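PDB 3N6Z: putative immunoglobulin A1 protease from Bacteroides ovatus, which is of unproven function but may be a peptidase acting on immunoglobulin A1, built as a parallel beta-solenoid. Local coordinates for residues 234-239 against 342-347; 283-288 against 316-321; 348-351 against 357-360. All blocks are in the same frame, centred on the assembly; numbering follows the deposited sequence.

Interaction 1 (234-239 against 342-347)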
loop_
_atom_site.group_PDB
_atom_site.type_symbol
_atom_site.label_atom_id
_atom_site.label_comp_id
_atom_site.label_asym_id
_atom_site.label_seq_id
_atom_site.Cartn_x
_atom_site.Cartn_y
_atom_site.Cartn_z
ATOM N N ILE A 234 -4.298 -0.861 -10.284
ATOM C CA ILE A 234 -3.080 -1.434 -9.735
ATOM C C ILE A 234 -2.345 -2.059 -10.929
ATOM O O ILE A 234 -2.936 -2.862 -11.672
ATOM C CB ILE A 234 -3.355 -2.486 -8.644
ATOM C CG1 ILE A 234 -4.027 -1.809 -7.429
ATOM C CG2 ILE A 234 -2.070 -3.247 -8.253
ATOM C CD1 ILE A 234 -4.603 -2.781 -6.375
ATOM N N GLU A 235 -1.060 -1.737 -11.090
ATOM C CA GLU A 235 -0.253 -2.173 -12.231
ATOM C C GLU A 235 1.155 -2.543 -11.764
ATOM O O GLU A 235 1.726 -1.815 -10.977
ATOM C CB GLU A 235 -0.228 -0.985 -13.213
ATOM C CG GLU A 235 0.511 -1.100 -14.451
ATOM C CD GLU A 235 -0.013 -0.038 -15.416
ATOM O OE1 GLU A 235 0.391 1.120 -15.292
ATOM O OE2 GLU A 235 -0.905 -0.362 -16.226
ATOM N N ASN A 236 1.723 -3.614 -12.297
ATOM C CA ASN A 236 3.097 -3.989 -12.018
ATOM C C ASN A 236 3.353 -4.130 -10.522
ATOM O O ASN A 236 4.324 -3.621 -9.976
ATOM C CB ASN A 236 4.086 -3.039 -12.685
ATOM C CG ASN A 236 3.778 -2.769 -14.178
ATOM O OD1 ASN A 236 3.930 -1.659 -14.632
ATOM N ND2 ASN A 236 3.362 -3.768 -14.910
ATOM N N CYS A 237 2.455 -4.836 -9.849
ATOM C CA CYS A 237 2.620 -5.103 -8.414
ATOM C C CYS A 237 2.592 -6.579 -8.117
ATOM O O CYS A 237 1.921 -7.350 -8.795
ATOM C CB CYS A 237 1.532 -4.436 -7.573
ATOM S SG CYS A 237 1.572 -2.625 -7.606
ATOM N N TYR A 238 3.295 -6.979 -7.063
ATOM C CA TYR A 238 3.180 -8.327 -6.514
ATOM C C TYR A 238 3.345 -8.322 -5.013
ATOM O O TYR A 238 3.912 -7.387 -4.448
ATOM C CB TYR A 238 4.137 -9.315 -7.226
ATOM C CG TYR A 238 5.448 -9.624 -6.562
ATOM C CD1 TYR A 238 6.557 -8.789 -6.697
ATOM C CD2 TYR A 238 5.592 -10.768 -5.790
ATOM C CE1 TYR A 238 7.780 -9.107 -6.083
ATOM C CE2 TYR A 238 6.796 -11.095 -5.187
ATOM C CZ TYR A 238 7.889 -10.257 -5.316
ATOM O OH TYR A 238 9.072 -10.613 -4.718
ATOM N N ALA A 239 2.886 -9.393 -4.379
ATOM C CA ALA A 239 3.010 -9.553 -2.948
ATOM C C ALA A 239 3.353 -10.984 -2.597
ATOM O O ALA A 239 2.982 -11.918 -3.307
ATOM C CB ALA A 239 1.718 -9.118 -2.225
ATOM N N VAL A 342 10.410 -9.172 -13.346
ATOM C CA VAL A 342 11.543 -8.320 -13.722
ATOM C C VAL A 342 11.265 -7.599 -15.049
ATOM O O VAL A 342 11.604 -6.440 -15.209
ATOM C CB VAL A 342 12.862 -9.104 -13.741
ATOM C CG1 VAL A 342 14.000 -8.291 -14.354
ATOM C CG2 VAL A 342 13.207 -9.562 -12.322
ATOM N N ALA A 343 10.609 -8.282 -15.990
ATOM C CA ALA A 343 10.257 -7.668 -17.276
ATOM C C ALA A 343 9.288 -6.480 -17.194
ATOM O O ALA A 343 9.200 -5.661 -18.119
ATOM C CB ALA A 343 9.732 -8.768 -18.260
ATOM N N TRP A 344 8.568 -6.345 -16.087
ATOM C CA TRP A 344 7.756 -5.156 -15.858
ATOM C C TRP A 344 8.537 -3.851 -15.963
ATOM O O TRP A 344 8.023 -2.861 -16.511
ATOM C CB TRP A 344 7.018 -5.211 -14.529
ATOM C CG TRP A 344 6.029 -6.274 -14.403
ATOM C CD1 TRP A 344 5.450 -7.022 -15.413
ATOM C CD2 TRP A 344 5.507 -6.797 -13.181
ATOM N NE1 TRP A 344 4.584 -7.946 -14.890
ATOM C CE2 TRP A 344 4.596 -7.826 -13.523
ATOM C CE3 TRP A 344 5.706 -6.480 -11.831
ATOM C CZ2 TRP A 344 3.905 -8.549 -12.564
ATOM C CZ3 TRP A 344 4.993 -7.189 -10.869
ATOM C CH2 TRP A 344 4.107 -8.212 -11.247
ATOM N N ASN A 345 9.763 -3.861 -15.444
ATOM C CA ASN A 345 10.681 -2.739 -15.604
ATOM C C ASN A 345 12.075 -3.190 -15.194
ATOM O O ASN A 345 12.430 -3.150 -14.017
ATOM C CB ASN A 345 10.267 -1.493 -14.807
ATOM C CG ASN A 345 11.227 -0.341 -15.028
ATOM O OD1 ASN A 345 12.203 -0.494 -15.754
ATOM N ND2 ASN A 345 10.971 0.789 -14.386
ATOM N N PRO A 346 12.885 -3.628 -16.162
ATOM C CA PRO A 346 14.209 -4.150 -15.844
ATOM C C PRO A 346 15.194 -3.128 -15.244
ATOM O O PRO A 346 16.203 -3.522 -14.672
ATOM C CB PRO A 346 14.724 -4.608 -17.208
ATOM C CG PRO A 346 13.544 -4.877 -17.983
ATOM C CD PRO A 346 12.492 -3.922 -17.553
ATOM N N ASN A 347 14.887 -1.842 -15.387
ATOM C CA ASN A 347 15.669 -0.790 -14.715
ATOM C C ASN A 347 15.389 -0.654 -13.216
ATOM O O ASN A 347 16.177 -0.039 -12.505
ATOM C CB ASN A 347 15.436 0.553 -15.418
ATOM C CG ASN A 347 15.902 0.545 -16.874
ATOM O OD1 ASN A 347 16.922 -0.060 -17.213
ATOM N ND2 ASN A 347 15.145 1.218 -17.737
#

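Interaction 2 (283-288 against 316-321)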
loop_
_atom_site.group_PDB
_atom_site.type_symbol
_atom_site.label_atom_id
_atom_site.label_comp_id
_atom_site.label_asym_id
_atom_site.label_seq_id
_atom_site.Cartn_x
_atom_site.Cartn_y
_atom_site.Cartn_z
ATOM N N VAL A 283 -11.916 -16.408 -0.961
ATOM C CA VAL A 283 -10.498 -16.284 -1.237
ATOM C C VAL A 283 -10.249 -16.340 -2.725
ATOM O O VAL A 283 -10.608 -17.325 -3.383
ATOM C CB VAL A 283 -9.703 -17.353 -0.487
ATOM C CG1 VAL A 283 -8.218 -17.270 -0.853
ATOM C CG2 VAL A 283 -9.919 -17.243 1.025
ATOM N N GLY A 284 -9.643 -15.283 -3.250
ATOM C CA GLY A 284 -9.281 -15.205 -4.680
ATOM C C GLY A 284 -7.781 -15.019 -4.789
ATOM O O GLY A 284 -7.187 -14.201 -4.057
ATOM N N ARG A 285 -7.128 -15.722 -5.705
ATOM C CA ARG A 285 -5.670 -15.544 -5.805
ATOM C C ARG A 285 -5.359 -14.078 -6.068
ATOM O O ARG A 285 -4.349 -13.580 -5.577
ATOM C CB ARG A 285 -5.017 -16.459 -6.824
ATOM C CG ARG A 285 -5.242 -17.930 -6.567
ATOM C CD ARG A 285 -4.332 -18.834 -7.404
ATOM N NE ARG A 285 -4.647 -18.739 -8.826
ATOM C CZ ARG A 285 -4.491 -19.715 -9.717
ATOM N NH1 ARG A 285 -3.928 -20.865 -9.362
ATOM N NH2 ARG A 285 -4.901 -19.523 -10.964
ATOM N N ILE A 286 -6.176 -13.396 -6.887
ATOM C CA ILE A 286 -5.955 -11.964 -7.175
ATOM C C ILE A 286 -6.909 -11.067 -6.371
ATOM O O ILE A 286 -6.468 -10.121 -5.684
ATOM C CB ILE A 286 -6.058 -11.649 -8.698
ATOM C CG1 ILE A 286 -5.250 -12.655 -9.556
ATOM C CG2 ILE A 286 -5.576 -10.209 -9.012
ATOM C CD1 ILE A 286 -3.752 -12.657 -9.236
ATOM N N VAL A 287 -8.213 -11.294 -6.521
ATOM C CA VAL A 287 -9.263 -10.455 -5.914
ATOM C C VAL A 287 -10.247 -11.342 -5.161
ATOM O O VAL A 287 -10.722 -12.357 -5.701
ATOM C CB VAL A 287 -10.037 -9.628 -6.963
ATOM C CG1 VAL A 287 -11.079 -8.771 -6.285
ATOM C CG2 VAL A 287 -9.092 -8.803 -7.850
ATOM N N GLY A 288 -10.613 -10.923 -3.944
ATOM C CA GLY A 288 -11.502 -11.716 -3.076
ATOM C C GLY A 288 -13.005 -11.504 -3.122
ATOM O O GLY A 288 -13.743 -12.459 -2.828
ATOM N N ALA A 316 -7.794 -23.458 -6.920
ATOM C CA ALA A 316 -8.223 -22.389 -7.809
ATOM C C ALA A 316 -7.927 -22.736 -9.251
ATOM O O ALA A 316 -6.841 -23.227 -9.570
ATOM C CB ALA A 316 -7.472 -21.087 -7.422
ATOM N N SER A 317 -8.857 -22.399 -10.124
ATOM C CA SER A 317 -8.727 -22.644 -11.557
ATOM C C SER A 317 -8.215 -21.399 -12.271
ATOM O O SER A 317 -8.555 -20.285 -11.901
ATOM C CB SER A 317 -10.077 -23.040 -12.158
ATOM O OG SER A 317 -10.541 -24.252 -11.598
ATOM N N ASP A 318 -7.415 -21.594 -13.307
ATOM C CA ASP A 318 -6.920 -20.480 -14.104
ATOM C C ASP A 318 -8.049 -19.732 -14.824
ATOM O O ASP A 318 -8.966 -20.340 -15.379
ATOM C CB ASP A 318 -5.920 -20.943 -15.161
ATOM C CG ASP A 318 -4.583 -21.391 -14.620
ATOM O OD1 ASP A 318 -4.247 -21.145 -13.443
ATOM O OD2 ASP A 318 -3.827 -21.998 -15.441
ATOM N N GLU A 319 -7.961 -18.410 -14.830
ATOM C CA GLU A 319 -8.891 -17.552 -15.542
ATOM C C GLU A 319 -8.231 -16.208 -15.762
ATOM O O GLU A 319 -7.329 -15.814 -15.020
ATOM C CB GLU A 319 -10.214 -17.422 -14.769
ATOM C CG GLU A 319 -9.986 -16.972 -13.308
ATOM C CD GLU A 319 -11.243 -16.877 -12.466
ATOM O OE1 GLU A 319 -12.329 -17.293 -12.911
ATOM O OE2 GLU A 319 -11.131 -16.397 -11.324
ATOM N N SER A 320 -8.663 -15.501 -16.792
ATOM C CA SER A 320 -8.123 -14.173 -17.131
ATOM C C SER A 320 -9.156 -13.046 -16.996
ATOM O O SER A 320 -8.811 -11.868 -17.135
ATOM C CB SER A 320 -7.517 -14.177 -18.535
ATOM O OG SER A 320 -8.507 -14.512 -19.478
ATOM N N SER A 321 -10.414 -13.425 -16.724
ATOM C CA SER A 321 -11.437 -12.480 -16.324
ATOM C C SER A 321 -12.229 -13.150 -15.213
ATOM O O SER A 321 -12.094 -14.363 -14.976
ATOM C CB SER A 321 -12.337 -12.091 -17.496
ATOM O OG SER A 321 -12.916 -13.252 -18.063
HETATM O O HOH W 1 -4.418 -23.007 -11.311
#

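Interaction 3 (348-351 against 357-360)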
loop_
_atom_site.group_PDB
_atom_site.type_symbol
_atom_site.label_atom_id
_atom_site.label_comp_id
_atom_site.label_asym_id
_atom_site.label_seq_id
_atom_site.Cartn_x
_atom_site.Cartn_y
_atom_site.Cartn_z
ATOM N N LEU A 348 14.260 -1.213 -12.750
ATOM C CA LEU A 348 13.809 -1.134 -11.362
ATOM C C LEU A 348 13.962 -2.463 -10.648
ATOM O O LEU A 348 14.515 -2.529 -9.560
ATOM C CB LEU A 348 12.335 -0.687 -11.300
ATOM C CG LEU A 348 11.669 -0.700 -9.931
ATOM C CD1 LEU A 348 12.369 0.284 -8.983
ATOM C CD2 LEU A 348 10.158 -0.404 -10.077
ATOM N N TRP A 349 13.419 -3.511 -11.274
ATOM C CA TRP A 349 13.318 -4.816 -10.656
ATOM C C TRP A 349 14.582 -5.650 -10.890
ATOM O O TRP A 349 15.280 -5.498 -11.905
ATOM C CB TRP A 349 12.123 -5.555 -11.191
ATOM C CG TRP A 349 10.785 -4.931 -10.947
ATOM C CD1 TRP A 349 10.094 -4.137 -11.809
ATOM C CD2 TRP A 349 9.927 -5.134 -9.812
ATOM N NE1 TRP A 349 8.854 -3.830 -11.285
ATOM C CE2 TRP A 349 8.729 -4.435 -10.063
ATOM C CE3 TRP A 349 10.051 -5.869 -8.622
ATOM C CZ2 TRP A 349 7.663 -4.432 -9.171
ATOM C CZ3 TRP A 349 9.011 -5.859 -7.731
ATOM C CH2 TRP A 349 7.829 -5.148 -8.010
ATOM N N LYS A 350 14.868 -6.543 -9.950
ATOM C CA LYS A 350 15.909 -7.573 -10.127
ATOM C C LYS A 350 15.495 -8.848 -9.437
ATOM O O LYS A 350 14.648 -8.827 -8.537
ATOM C CB LYS A 350 17.273 -7.104 -9.605
ATOM C CG LYS A 350 17.352 -6.911 -8.079
ATOM C CD LYS A 350 18.785 -6.675 -7.606
ATOM C CE LYS A 350 18.845 -6.438 -6.098
ATOM N NZ LYS A 350 20.247 -6.167 -5.619
ATOM N N LYS A 351 16.093 -9.968 -9.855
ATOM C CA LYS A 351 15.835 -11.225 -9.189
ATOM C C LYS A 351 16.549 -11.187 -7.842
ATOM O O LYS A 351 17.658 -10.657 -7.725
ATOM C CB LYS A 351 16.256 -12.427 -10.071
ATOM C CG LYS A 351 15.327 -12.570 -11.248
ATOM C CD LYS A 351 15.576 -13.793 -12.105
ATOM C CE LYS A 351 14.854 -13.612 -13.430
ATOM N NZ LYS A 351 15.032 -14.789 -14.298
ATOM N N PRO A 357 11.591 -11.461 -6.532
ATOM C CA PRO A 357 12.102 -10.219 -7.084
ATOM C C PRO A 357 11.977 -9.050 -6.101
ATOM O O PRO A 357 11.031 -8.990 -5.307
ATOM C CB PRO A 357 11.230 -9.990 -8.326
ATOM C CG PRO A 357 10.779 -11.333 -8.706
ATOM C CD PRO A 357 10.561 -12.044 -7.411
ATOM N N ILE A 358 12.940 -8.158 -6.181
ATOM C CA ILE A 358 13.005 -6.955 -5.364
ATOM C C ILE A 358 13.443 -5.792 -6.264
ATOM O O ILE A 358 13.575 -5.970 -7.459
ATOM C CB ILE A 358 13.902 -7.168 -4.100
ATOM C CG1 ILE A 358 15.342 -7.506 -4.515
ATOM C CG2 ILE A 358 13.315 -8.247 -3.188
ATOM C CD1 ILE A 358 16.308 -7.589 -3.369
ATOM N N PHE A 359 13.655 -4.611 -5.705
ATOM C CA PHE A 359 14.175 -3.526 -6.498
ATOM C C PHE A 359 15.684 -3.563 -6.463
ATOM O O PHE A 359 16.290 -4.068 -5.510
ATOM C CB PHE A 359 13.708 -2.144 -5.990
ATOM C CG PHE A 359 12.207 -1.937 -5.970
ATOM C CD1 PHE A 359 11.345 -2.561 -6.847
ATOM C CD2 PHE A 359 11.689 -1.037 -5.063
ATOM C CE1 PHE A 359 9.987 -2.297 -6.812
ATOM C CE2 PHE A 359 10.340 -0.733 -5.035
ATOM C CZ PHE A 359 9.498 -1.398 -5.897
ATOM N N GLN A 360 16.283 -2.916 -7.450
ATOM C CA GLN A 360 17.738 -2.828 -7.501
ATOM C C GLN A 360 18.301 -2.108 -6.280
ATOM O O GLN A 360 19.419 -2.391 -5.859
ATOM C CB GLN A 360 18.151 -2.192 -8.810
ATOM C CG GLN A 360 17.924 -3.213 -9.935
ATOM C CD GLN A 360 18.155 -2.695 -11.298
ATOM O OE1 GLN A 360 19.038 -1.868 -11.511
ATOM N NE2 GLN A 360 17.352 -3.173 -12.264
HETATM O O HOH W 2 21.259 -4.082 -7.216
#

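Interaction 1 (234-239 against 342-347)
W344, in the last turn of helix 334-344, lays the six-membered ring of its indole over the backbone corner at N236. CA of N236 stands 3.9 Å from the ring centroid and 23° off the ring normal, the geometry of a CH-pi contact over the face. CG of W344 lies anti to its own carbonyl carbon (chi1 -64°), which swings the indole toward the solenoid wall. In one of its two modelled positions, the amide of N236 runs past the indole in the opposite direction, its plane 33° from the ring, with ND2 of N236 3.7 Å from CG of W344 and OD1 bonded to K202 NZ. Further out, CH2 of W344 lies 3.4 Å from C237 O, while CB of Y238 meets the same carbon at the ring edge, 4.2 Å away. Past the helix, N345 forms an Asx turn: its OD1 accepts from N347 N at 3.0 Å, the donor standing above the carbonyl plane. The turn lies where the chain leaves the helix for strand 349-350. The tryptophan thus holds the last turn of the helix against the corner between strands 233-235 and 237-239, with N267 of the next coil also touching the indole.

Interaction 2 (283-288 against 316-321)
R285 and A316 mark the nearest backbone approach, their CA atoms 7.6 Å apart, too far for a sheet pairing, so a side chain bridges the gap. R285 sits at the corner between strands 282-284 and 287-289 of the parallel beta-solenoid, and just after it I286 and V287 both face F327 in a classic beta bulge. The opposing residues 316-321 belong to the irregular loop between strands 312-314 and 330-332. R285 sends its side chain toward that loop, and a bend at chi3 presents one guanidinium face to A316 and its edge to D318. CB of A316 rests over that face, 3.7 Å above the plane and displaced toward the rim; CB of A316 also meets CD of R285 at 3.9 Å. D318 approaches at the edge instead: OD1 lies 11° out of the guanidinium plane and accepts from NH2 of R285 through its anti lone pair, a salt bridge of 3.0 Å with an N-H...O angle of 158°. The carboxylate and guanidinium planes are 42° apart and only OD1 engages NH2, making the bridge single-pronged, not bidentate. The same OD1 also accepts from A331 N, while R285 NE and NH2 donate to the carbonyls of H328 and G329; the arginine therefore links the loop to the chain leading into strand 330-332. An alanine here would remove the guanidinium and is likely to leave D318 without its charge partner and the carbonyls of H328 and G329 without their donors. A water completes the grip: it accepts from NH1 of R285 at 2.9 Å and donates to A316 O at 3.0 Å and to D318 OD1 at 2.8 Å.

Interaction 3 (348-351 against 357-360)
F359 turns the edge of its ring to the face of the W349 indole, a T-shaped pair with the phenyl and six-membered ring centroids 5.0 Å apart and the planes at 70°. The touching atom is CE1 of F359, 3.8 Å from CH2 of W349. L348 lies alongside the phenyl: its CD1 sits over one phenyl face, 3.9 Å from the ring centroid. CG of L348 lies anti to its backbone N (chi1 174°), which carries CD1 there; CD2 lies over the same indole face as F359 CE1. N203 OD1 accepts from the indole NE1, fixing the tryptophan from outside the hairpin. K350 and I358 share the other side of the sheet, where CE of K350 meets CD1 of I358 at 3.9 Å; a water ties K350 NZ to Q360 O. Q360 reaches back, its NE2 donating to W349 O at 3.1 Å and 169°, from above the carbonyl plane, and its backbone N to L348 O at 2.8 Å. K350 N donates to I358 O at 2.9 Å and I358 N to K350 O at 3.0 Å; this hydrogen-bonded pair and the adjoining non-hydrogen-bonded pair of W349 with F359 make a short antiparallel beta hairpin.

Overall arrangement
Interactions 1 and 3 adjoin, their centres about 9 Å apart, whereas the centre of interaction 2 lies about 19 Å from that of interaction 1 and 25 Å from that of interaction 3. Interactions 1 and 2 reach the same parallel strands of the solenoid without touching, nearest atoms about 8 Å apart. Along the chain, interaction 2 is nested inside the loop closed by interaction 1, and interaction 3 follows. Helix 334-344 leads into strand 349-350; Y238 OH and P357 O, 2.6 Å apart, probably form a hydrogen bond joining the two contacts. Interactions 1 and 3 lay the C-terminal tail against earlier coils, while interaction 2 ties down a loop between later strands.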